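Local coordinates for uncharacterized protein (Bacteroides ovatus, PDB 4FS7) that is of unknown function but, as an extracellular leucine-rich repeat protein of the BspA type, probably binds other proteins, at residues 175-181 with 198-204; 262-268 with 283-289; 299-304 with 322-328. All coordinates share one frame; numbering follows the deposited sequence. Where two conformers were deposited one is given.

In the fold
The three contacts each join successive coils of one solenoid, but by different chemistry. Contact 1, whose centre lies about 5 Å from the centre of the chain, has direct backbone bonds between parallel strands and turns. The centres of contacts 2 and 3 lie farther out, about 22 and 30 Å from that of the chain, where sheets end and begin: strand 266-267 closes the sheet that contact 1 belongs to, and strand 301-304 closes another. There a serine hydroxyl with a bound diol (contact 2) or a file of waters (contact 3) spans the backbones. Contact 3 is buried, contacts 1 and 2 only partly so. Contacts 2 and 3 touch, Tyr283 N probably bonding to Lys303 O.

Contact 1. Residues 175-181 with 198-204; sequences TLHNGLF and IIRDYCF
Ile198 accepts the N-H of Leu176 on its carbonyl O (3.0 Å, 166°), while its side chain runs alongside Thr175 on one face of the parallel ladder. Ile199 shares the other face with Leu176. Arg200 gives its N-H to Leu176 O, and its chain, extended from CG to NE, carries NH1 over the centre of the His177 ring, 3.5 Å above the ring plane. Thr175 CG2 lies over one face of the guanidinium, and a water in its plane links NH1 to Asn178 N. Asp201 O receives Gly179 N in the carbonyl plane (2.9 Å), its carboxylate OD1 accepting from the backbone N of Asp224. Tyr202 O meets the CA-H of Gly179. Cys203 holds SG anti to its N (chi1 -171°), against CB of Leu176 (3.7 Å) and of Leu180, and its O binds Phe181 N at 2.8 Å. The Phe204 ring is nearly parallel to that of Phe181 (13°) but slid aside, with CZ 4.0 Å from Leu176 CD1. Trimming Phe204 to an alanine would probably open a gap beside Phe181 and Leu176. Strand, then type II turn, recurring 23 residues later in register, is the stacked coil of a BspA-type leucine-rich repeat solenoid.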
loop_
_atom_site.group_PDB
_atom_site.type_symbol
_atom_site.label_atom_id
_atom_site.label_comp_id
_atom_site.label_asym_id
_atom_site.label_seq_id
_atom_site.Cartn_x
_atom_site.Cartn_y
_atom_site.Cartn_z
ATOM N N THR A 175 4.651 12.792 3.256
ATOM C CA THR A 175 3.868 11.649 3.718
ATOM C C THR A 175 2.944 11.161 2.595
ATOM O O THR A 175 2.247 11.969 1.975
ATOM C CB THR A 175 2.976 12.031 4.913
ATOM O OG1 THR A 175 3.778 12.570 5.967
ATOM C CG2 THR A 175 2.152 10.865 5.406
ATOM N N LEU A 176 2.972 9.865 2.307
ATOM C CA LEU A 176 2.016 9.231 1.406
ATOM C C LEU A 176 0.916 8.582 2.235
ATOM O O LEU A 176 1.192 7.757 3.112
ATOM C CB LEU A 176 2.645 8.215 0.437
ATOM C CG LEU A 176 3.787 8.702 -0.447
ATOM C CD1 LEU A 176 4.215 7.662 -1.458
ATOM C CD2 LEU A 176 3.439 10.046 -1.081
ATOM N N HIS A 177 -0.315 8.996 1.988
ATOM C CA HIS A 177 -1.457 8.569 2.776
ATOM C C HIS A 177 -1.861 7.121 2.557
ATOM O O HIS A 177 -1.479 6.479 1.576
ATOM C CB HIS A 177 -2.643 9.521 2.539
ATOM C CG HIS A 177 -2.513 10.819 3.275
ATOM N ND1 HIS A 177 -3.611 11.493 3.766
ATOM C CD2 HIS A 177 -1.435 11.605 3.539
ATOM C CE1 HIS A 177 -3.204 12.623 4.341
ATOM N NE2 HIS A 177 -1.891 12.720 4.217
ATOM N N ASN A 178 -2.644 6.640 3.502
ATOM C CA ASN A 178 -3.075 5.250 3.499
ATOM C C ASN A 178 -3.707 4.845 2.143
ATOM O O ASN A 178 -4.568 5.534 1.599
ATOM C CB ASN A 178 -4.024 5.069 4.701
ATOM C CG ASN A 178 -4.649 3.697 4.791
ATOM O OD1 ASN A 178 -5.122 3.151 3.812
ATOM N ND2 ASN A 178 -4.635 3.130 5.976
ATOM N N GLY A 179 -3.230 3.731 1.589
ATOM C CA GLY A 179 -3.852 3.141 0.424
ATOM C C GLY A 179 -3.797 3.989 -0.823
ATOM O O GLY A 179 -4.513 3.676 -1.774
ATOM N N LEU A 180 -2.887 4.957 -0.889
ATOM C CA LEU A 180 -2.878 5.916 -1.998
ATOM C C LEU A 180 -2.897 5.290 -3.363
ATOM O O LEU A 180 -3.637 5.746 -4.264
ATOM C CB LEU A 180 -1.651 6.784 -1.874
ATOM C CG LEU A 180 -1.491 7.920 -2.862
ATOM C CD1 LEU A 180 -2.693 8.840 -2.876
ATOM C CD2 LEU A 180 -0.225 8.727 -2.504
ATOM N N PHE A 181 -2.079 4.244 -3.569
ATOM C CA PHE A 181 -1.994 3.540 -4.833
ATOM C C PHE A 181 -2.414 2.060 -4.717
ATOM O O PHE A 181 -2.008 1.208 -5.521
ATOM C CB PHE A 181 -0.581 3.625 -5.429
ATOM C CG PHE A 181 -0.153 5.021 -5.725
ATOM C CD1 PHE A 181 -0.703 5.698 -6.785
ATOM C CD2 PHE A 181 0.745 5.707 -4.926
ATOM C CE1 PHE A 181 -0.354 6.974 -7.064
ATOM C CE2 PHE A 181 1.106 6.981 -5.219
ATOM C CZ PHE A 181 0.547 7.622 -6.284
ATOM N N ILE A 198 7.522 9.365 5.285
ATOM C CA ILE A 198 6.560 8.335 5.733
ATOM C C ILE A 198 5.747 7.788 4.581
ATOM O O ILE A 198 5.200 8.578 3.804
ATOM C CB ILE A 198 5.588 8.985 6.794
ATOM C CG1 ILE A 198 6.346 9.416 8.041
ATOM C CG2 ILE A 198 4.408 8.047 7.104
ATOM C CD1 ILE A 198 5.526 10.322 8.961
ATOM N N ILE A 199 5.635 6.468 4.503
ATOM C CA ILE A 199 4.668 5.782 3.631
ATOM C C ILE A 199 3.702 5.084 4.573
ATOM O O ILE A 199 4.106 4.207 5.355
ATOM C CB ILE A 199 5.341 4.788 2.664
ATOM C CG1 ILE A 199 6.239 5.537 1.682
ATOM C CG2 ILE A 199 4.304 3.928 1.971
ATOM C CD1 ILE A 199 7.119 4.649 0.797
ATOM N N ARG A 200 2.431 5.469 4.519
ATOM C CA ARG A 200 1.419 4.932 5.412
ATOM C C ARG A 200 0.894 3.577 4.973
ATOM O O ARG A 200 1.256 3.043 3.926
ATOM C CB ARG A 200 0.297 5.960 5.600
ATOM C CG ARG A 200 0.751 7.186 6.385
ATOM C CD ARG A 200 -0.431 8.042 6.810
ATOM N NE ARG A 200 -0.051 9.181 7.643
ATOM C CZ ARG A 200 -0.771 10.313 7.759
ATOM N NH1 ARG A 200 -1.891 10.467 7.046
ATOM N NH2 ARG A 200 -0.343 11.319 8.540
ATOM N N ASP A 201 0.005 3.033 5.793
ATOM C CA ASP A 201 -0.493 1.667 5.604
ATOM C C ASP A 201 -1.074 1.455 4.231
ATOM O O ASP A 201 -1.772 2.334 3.713
ATOM C CB ASP A 201 -1.591 1.336 6.640
ATOM C CG ASP A 201 -1.189 1.446 8.093
ATOM O OD1 ASP A 201 -0.030 1.550 8.425
ATOM O OD2 ASP A 201 -2.110 1.388 8.951
ATOM N N TYR A 202 -0.874 0.279 3.623
ATOM C CA TYR A 202 -1.483 -0.141 2.388
ATOM C C TYR A 202 -1.121 0.719 1.192
ATOM O O TYR A 202 -1.722 0.510 0.151
ATOM C CB TYR A 202 -3.015 -0.192 2.540
ATOM C CG TYR A 202 -3.470 -1.196 3.559
ATOM C CD1 TYR A 202 -3.551 -2.553 3.265
ATOM C CD2 TYR A 202 -3.802 -0.786 4.804
ATOM C CE1 TYR A 202 -3.982 -3.471 4.238
ATOM C CE2 TYR A 202 -4.212 -1.703 5.803
ATOM C CZ TYR A 202 -4.273 -3.037 5.501
ATOM O OH TYR A 202 -4.690 -3.928 6.469
ATOM N N CYS A 203 -0.116 1.585 1.277
ATOM C CA CYS A 203 0.071 2.579 0.206
ATOM C C CYS A 203 0.188 1.957 -1.190
ATOM O O CYS A 203 -0.408 2.466 -2.142
ATOM C CB CYS A 203 1.267 3.456 0.545
ATOM S SG CYS A 203 1.472 4.864 -0.513
ATOM N N PHE A 204 1.006 0.893 -1.296
ATOM C CA PHE A 204 1.260 0.229 -2.562
ATOM C C PHE A 204 0.763 -1.213 -2.527
ATOM O O PHE A 204 1.140 -2.013 -3.376
ATOM C CB PHE A 204 2.736 0.279 -2.964
ATOM C CG PHE A 204 3.265 1.660 -3.107
ATOM C CD1 PHE A 204 3.037 2.378 -4.293
ATOM C CD2 PHE A 204 3.959 2.272 -2.091
ATOM C CE1 PHE A 204 3.490 3.640 -4.462
ATOM C CE2 PHE A 204 4.439 3.572 -2.272
ATOM C CZ PHE A 204 4.225 4.220 -3.475
HETATM O O HOH W 1 2.488 12.460 8.438
HETATM O O HOH W 2 -3.468 8.405 5.749
#

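Contact 2. Residues 262-268 with 283-289; sequences NNKLRIG and YGSVIVP. With EDO (1,2-ethanediol), chain C.
Ser285 OG is held by two partners: it donates to Leu265 O at 2.9 Å, in the plane of that carbonyl, and accepts from O1 of a bound 1,2-ethanediol at 2.7 Å. In one of its two conformers the hydroxyl stands anti to the backbone N of Ser285 (chi1 -168°), which turns it toward segment 262-268. The diol, probably a guest from the crystallisation liquor, then continues the bridge. Its O1 takes the N-H of Ile287, and its O2 takes the N-H of Ile267 at 3.0 Å and a nearly straight 164°. Such bridging belongs to a seam in the leucine-rich repeat solenoid: strand 266-267 is the last of one parallel sheet and strand 287-288 the first of another, and no direct backbone N-H to O bond crosses between the two segments. Ile267 comes to Tyr283 from the opposite direction, its CD1 in van der Waals contact with the phenol OH at 3.5 Å and also near Ser285 CB. That OH is itself fixed by a bond to Ile287 O (2.7 Å), placed on a lone pair in the carbonyl plane, so the ring is tied to its own segment. Farther along, Pro289, which has no N-H to offer, sets CG 3.5 Å from Ile267 O and beside Gly268 O; the side chains of Pro289 and Ile267 cross at about a right angle. At the opposite end of the segments, Asn263 CA directs a C-H at Gly284 O (161° at the hydrogen), within an Asx turn in which Asn262 OD1 accepts from Lys264 N, while Asn262 ND2 bonds Asp239.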
loop_
_atom_site.group_PDB
_atom_site.type_symbol
_atom_site.label_atom_id
_atom_site.label_comp_id
_atom_site.label_asym_id
_atom_site.label_seq_id
_atom_site.Cartn_x
_atom_site.Cartn_y
_atom_site.Cartn_z
ATOM N N ASN A 262 20.088 -3.766 10.243
ATOM C CA ASN A 262 20.188 -2.817 11.292
ATOM C C ASN A 262 19.739 -3.400 12.629
ATOM O O ASN A 262 18.618 -3.927 12.781
ATOM C CB ASN A 262 19.372 -1.574 10.936
ATOM C CG ASN A 262 19.680 -0.431 11.830
ATOM O OD1 ASN A 262 19.149 -0.341 12.902
ATOM N ND2 ASN A 262 20.646 0.418 11.427
ATOM N N ASN A 263 20.604 -3.291 13.612
ATOM C CA ASN A 263 20.354 -3.889 14.912
ATOM C C ASN A 263 19.235 -3.181 15.698
ATOM O O ASN A 263 18.588 -3.841 16.533
ATOM C CB ASN A 263 21.661 -3.958 15.746
ATOM C CG ASN A 263 22.284 -2.585 16.028
ATOM O OD1 ASN A 263 22.354 -1.694 15.163
ATOM N ND2 ASN A 263 22.787 -2.438 17.249
ATOM N N LYS A 264 19.013 -1.882 15.411
ATOM C CA LYS A 264 18.023 -1.094 16.181
ATOM C C LYS A 264 16.687 -0.825 15.480
ATOM O O LYS A 264 15.797 -0.159 16.042
ATOM C CB LYS A 264 18.631 0.230 16.631
ATOM C CG LYS A 264 19.787 0.054 17.608
ATOM C CD LYS A 264 19.294 -0.456 18.947
ATOM C CE LYS A 264 18.859 0.691 19.852
ATOM N NZ LYS A 264 20.009 1.368 20.553
ATOM N N LEU A 265 16.486 -1.353 14.278
ATOM C CA LEU A 265 15.199 -1.167 13.568
ATOM C C LEU A 265 14.020 -1.792 14.301
ATOM O O LEU A 265 14.113 -2.956 14.699
ATOM C CB LEU A 265 15.354 -1.742 12.179
ATOM C CG LEU A 265 14.135 -1.711 11.257
ATOM C CD1 LEU A 265 13.643 -0.280 10.998
ATOM C CD2 LEU A 265 14.446 -2.441 9.988
ATOM N N ARG A 266 12.946 -0.998 14.519
ATOM C CA ARG A 266 11.662 -1.505 15.039
ATOM C C ARG A 266 10.841 -2.129 13.908
ATOM O O ARG A 266 10.689 -1.529 12.847
ATOM C CB ARG A 266 10.851 -0.371 15.659
ATOM C CG ARG A 266 9.473 -0.785 16.100
ATOM C CD ARG A 266 8.814 0.203 17.047
ATOM N NE ARG A 266 7.580 -0.382 17.563
ATOM C CZ ARG A 266 6.806 0.151 18.499
ATOM N NH1 ARG A 266 7.108 1.317 19.049
ATOM N NH2 ARG A 266 5.704 -0.488 18.869
ATOM N N ILE A 267 10.298 -3.330 14.137
ATOM C CA ILE A 267 9.660 -4.120 13.085
ATOM C C ILE A 267 8.427 -4.814 13.666
ATOM O O ILE A 267 8.519 -5.460 14.708
ATOM C CB ILE A 267 10.625 -5.202 12.504
ATOM C CG1 ILE A 267 11.953 -4.585 12.045
ATOM C CG2 ILE A 267 9.996 -5.971 11.369
ATOM C CD1 ILE A 267 12.984 -5.613 11.566
ATOM N N GLY A 268 7.299 -4.706 12.982
ATOM C CA GLY A 268 6.116 -5.453 13.354
ATOM C C GLY A 268 6.171 -6.908 12.905
ATOM O O GLY A 268 7.118 -7.348 12.255
ATOM N N TYR A 283 19.521 -10.999 8.245
ATOM C CA TYR A 283 18.680 -10.366 9.244
ATOM C C TYR A 283 19.462 -10.095 10.521
ATOM O O TYR A 283 20.059 -11.002 11.070
ATOM C CB TYR A 283 17.467 -11.256 9.538
ATOM C CG TYR A 283 16.429 -10.599 10.429
ATOM C CD1 TYR A 283 16.561 -10.556 11.795
ATOM C CD2 TYR A 283 15.295 -10.003 9.868
ATOM C CE1 TYR A 283 15.612 -9.947 12.597
ATOM C CE2 TYR A 283 14.342 -9.414 10.662
ATOM C CZ TYR A 283 14.511 -9.359 12.020
ATOM O OH TYR A 283 13.533 -8.794 12.787
ATOM N N GLY A 284 19.437 -8.854 10.995
ATOM C CA GLY A 284 20.202 -8.417 12.153
ATOM C C GLY A 284 19.477 -7.750 13.263
ATOM O O GLY A 284 20.080 -7.400 14.274
ATOM N N SER A 285 18.168 -7.510 13.137
ATOM C CA SER A 285 17.470 -6.860 14.229
ATOM C C SER A 285 17.381 -7.800 15.427
ATOM O O SER A 285 17.343 -9.028 15.286
ATOM C CB SER A 285 16.079 -6.372 13.837
ATOM O OG SER A 285 15.569 -5.515 14.853
ATOM N N VAL A 286 17.358 -7.227 16.623
ATOM C CA VAL A 286 17.510 -7.987 17.858
ATOM C C VAL A 286 16.453 -9.103 18.041
ATOM O O VAL A 286 16.723 -10.174 18.576
ATOM C CB VAL A 286 17.614 -7.070 19.097
ATOM C CG1 VAL A 286 16.373 -6.254 19.328
ATOM C CG2 VAL A 286 17.923 -7.865 20.320
ATOM N N ILE A 287 15.230 -8.811 17.628
ATOM C CA ILE A 287 14.120 -9.752 17.675
ATOM C C ILE A 287 13.712 -10.069 16.235
ATOM O O ILE A 287 13.567 -9.141 15.421
ATOM C CB ILE A 287 12.920 -9.146 18.428
ATOM C CG1 ILE A 287 13.230 -8.902 19.894
ATOM C CG2 ILE A 287 11.654 -10.041 18.280
ATOM C CD1 ILE A 287 12.353 -7.847 20.547
ATOM N N VAL A 288 13.491 -11.347 15.937
ATOM C CA VAL A 288 12.758 -11.789 14.756
ATOM C C VAL A 288 11.287 -11.893 15.205
ATOM O O VAL A 288 10.961 -12.785 15.969
ATOM C CB VAL A 288 13.197 -13.170 14.208
ATOM C CG1 VAL A 288 12.347 -13.568 12.945
ATOM C CG2 VAL A 288 14.693 -13.190 13.892
ATOM N N PRO A 289 10.429 -10.930 14.842
ATOM C CA PRO A 289 9.057 -10.946 15.402
ATOM C C PRO A 289 8.240 -12.160 15.004
ATOM O O PRO A 289 8.597 -12.920 14.094
ATOM C CB PRO A 289 8.419 -9.676 14.777
ATOM C CG PRO A 289 9.521 -8.822 14.400
ATOM C CD PRO A 289 10.662 -9.720 14.037
HETATM C C1 EDO C . 12.594 -6.054 15.934
HETATM O O1 EDO C . 13.824 -6.126 16.761
HETATM C C2 EDO C . 11.276 -5.870 16.732
HETATM O O2 EDO C . 10.929 -4.464 16.841
#

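Contact 3. Residues 299-304 with 322-328; sequences LTEVKL and LVSIDLP
Val302 divides its two methyls between neighbours: CG1, anti to the backbone N (chi1 178°), meets Ile325 CD1 at 3.8 Å, while CG2 turns to Leu322 CD1, the two side chains crossing at about a right angle. Ile325 is stretched out, with CG1 anti to its N (chi1 -167°) and CD1 continuing the zigzag, which is how its end reaches both Val302 and Leu304 CD1. Leu304 rests its CB on Pro328 CD (3.7 Å), and its CD1 lies 4.0 Å from CD2 of Leu327, the two leucines pointing the same way. Between the backbones, whose end-to-end directions differ by only 2°, waters take the place of direct bonds. One water, 2.9 Å from Val302 N, passes on to Ser324 O; another links Val302 O to Asp326 N, a third Thr300 O to Val323 N. Even the opposite charges of Lys303 NZ and Asp326 OD2, 5.1 Å apart, share a water. Strand 301-304 is the edge of its sheet here, so side-chain packing and bridging water, with no direct hydrogen bond, join it to the next coil, which implies a junction wider than a paired ladder, whose facing backbone N-H and C=O groups are bridged by water.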
loop_
_atom_site.group_PDB
_atom_site.type_symbol
_atom_site.label_atom_id
_atom_site.label_comp_id
_atom_site.label_asym_id
_atom_site.label_seq_id
_atom_site.Cartn_x
_atom_site.Cartn_y
_atom_site.Cartn_z
ATOM N N LEU A 299 12.477 -20.706 1.117
ATOM C CA LEU A 299 13.610 -20.095 1.852
ATOM C C LEU A 299 14.645 -21.181 2.158
ATOM O O LEU A 299 14.331 -22.197 2.786
ATOM C CB LEU A 299 13.091 -19.509 3.146
ATOM C CG LEU A 299 14.068 -18.799 4.051
ATOM C CD1 LEU A 299 14.877 -17.714 3.341
ATOM C CD2 LEU A 299 13.298 -18.238 5.260
ATOM N N THR A 300 15.871 -20.960 1.674
ATOM C CA THR A 300 16.941 -21.942 1.789
ATOM C C THR A 300 18.223 -21.384 2.375
ATOM O O THR A 300 19.122 -22.176 2.706
ATOM C CB THR A 300 17.203 -22.632 0.414
ATOM O OG1 THR A 300 17.516 -21.612 -0.549
ATOM C CG2 THR A 300 16.047 -23.482 -0.042
ATOM N N GLU A 301 18.372 -20.076 2.561
ATOM C CA GLU A 301 19.539 -19.499 3.197
ATOM C C GLU A 301 19.132 -18.405 4.144
ATOM O O GLU A 301 18.504 -17.419 3.724
ATOM C CB GLU A 301 20.538 -18.934 2.202
ATOM C CG GLU A 301 21.634 -18.124 2.887
ATOM C CD GLU A 301 22.779 -17.798 1.986
ATOM O OE1 GLU A 301 23.438 -18.752 1.500
ATOM O OE2 GLU A 301 23.022 -16.587 1.777
ATOM N N VAL A 302 19.456 -18.577 5.410
ATOM C CA VAL A 302 19.140 -17.600 6.439
ATOM C C VAL A 302 20.373 -17.259 7.235
ATOM O O VAL A 302 20.948 -18.132 7.919
ATOM C CB VAL A 302 18.031 -18.099 7.399
ATOM C CG1 VAL A 302 17.770 -17.049 8.478
ATOM C CG2 VAL A 302 16.766 -18.473 6.655
ATOM N N LYS A 303 20.836 -16.023 7.086
ATOM C CA LYS A 303 21.922 -15.482 7.880
ATOM C C LYS A 303 21.391 -14.588 8.967
ATOM O O LYS A 303 20.896 -13.496 8.687
ATOM C CB LYS A 303 22.940 -14.756 6.997
ATOM C CG LYS A 303 24.037 -14.050 7.822
ATOM C CD LYS A 303 24.939 -15.001 8.527
ATOM C CE LYS A 303 25.907 -14.244 9.478
ATOM N NZ LYS A 303 26.893 -15.190 10.144
ATOM N N LEU A 304 21.445 -15.066 10.201
ATOM C CA LEU A 304 21.125 -14.287 11.396
ATOM C C LEU A 304 22.403 -13.697 11.956
ATOM O O LEU A 304 23.317 -14.433 12.302
ATOM C CB LEU A 304 20.417 -15.133 12.466
ATOM C CG LEU A 304 19.120 -15.788 12.016
ATOM C CD1 LEU A 304 18.562 -16.634 13.204
ATOM C CD2 LEU A 304 18.085 -14.768 11.474
ATOM N N LEU A 322 13.936 -25.205 4.114
ATOM C CA LEU A 322 15.088 -24.793 4.891
ATOM C C LEU A 322 15.756 -26.025 5.518
ATOM O O LEU A 322 15.124 -26.742 6.263
ATOM C CB LEU A 322 14.620 -23.859 6.009
ATOM C CG LEU A 322 15.705 -23.240 6.910
ATOM C CD1 LEU A 322 16.698 -22.372 6.040
ATOM C CD2 LEU A 322 15.047 -22.469 8.059
ATOM N N VAL A 323 17.028 -26.239 5.206
ATOM C CA VAL A 323 17.765 -27.434 5.630
ATOM C C VAL A 323 18.664 -27.128 6.805
ATOM O O VAL A 323 18.834 -27.956 7.728
ATOM C CB VAL A 323 18.603 -27.970 4.436
ATOM C CG1 VAL A 323 19.633 -29.020 4.955
ATOM C CG2 VAL A 323 17.689 -28.583 3.448
ATOM N N SER A 324 19.291 -25.964 6.793
ATOM C CA SER A 324 20.271 -25.552 7.822
ATOM C C SER A 324 19.965 -24.158 8.314
ATOM O O SER A 324 19.636 -23.268 7.505
ATOM C CB SER A 324 21.697 -25.542 7.253
ATOM O OG SER A 324 22.009 -26.790 6.650
ATOM N N ILE A 325 20.173 -23.939 9.600
ATOM C CA ILE A 325 20.225 -22.600 10.134
ATOM C C ILE A 325 21.205 -22.544 11.314
ATOM O O ILE A 325 21.216 -23.428 12.196
ATOM C CB ILE A 325 18.847 -22.039 10.470
ATOM C CG1 ILE A 325 18.887 -20.519 10.736
ATOM C CG2 ILE A 325 18.238 -22.834 11.669
ATOM C CD1 ILE A 325 17.493 -19.886 10.942
ATOM N N ASP A 326 22.085 -21.560 11.230
ATOM C CA ASP A 326 23.080 -21.287 12.267
ATOM C C ASP A 326 22.504 -20.236 13.171
ATOM O O ASP A 326 22.328 -19.082 12.778
ATOM C CB ASP A 326 24.389 -20.869 11.595
ATOM C CG ASP A 326 25.517 -20.552 12.571
ATOM O OD1 ASP A 326 25.507 -21.060 13.692
ATOM O OD2 ASP A 326 26.438 -19.806 12.162
ATOM N N LEU A 327 22.161 -20.631 14.381
ATOM C CA LEU A 327 21.657 -19.697 15.399
ATOM C C LEU A 327 22.866 -19.017 16.007
ATOM O O LEU A 327 23.815 -19.696 16.421
ATOM C CB LEU A 327 20.858 -20.419 16.469
ATOM C CG LEU A 327 19.551 -21.070 15.985
ATOM C CD1 LEU A 327 18.781 -21.578 17.217
ATOM C CD2 LEU A 327 18.721 -20.139 15.116
ATOM N N PRO A 328 22.857 -17.690 16.068
ATOM C CA PRO A 328 24.058 -17.013 16.522
ATOM C C PRO A 328 24.250 -17.110 18.022
ATOM O O PRO A 328 23.347 -17.498 18.803
ATOM C CB PRO A 328 23.849 -15.564 16.053
ATOM C CG PRO A 328 22.380 -15.416 15.981
ATOM C CD PRO A 328 21.883 -16.754 15.491
HETATM O O HOH W 3 19.222 -24.463 4.192
HETATM O O HOH W 4 20.685 -21.137 6.192
HETATM O O HOH W 5 22.550 -20.332 8.541
HETATM O O HOH W 6 22.365 -17.807 10.503
HETATM O O HOH W 7 25.653 -17.668 10.525
HETATM O O HOH W 8 24.332 -16.980 12.676
#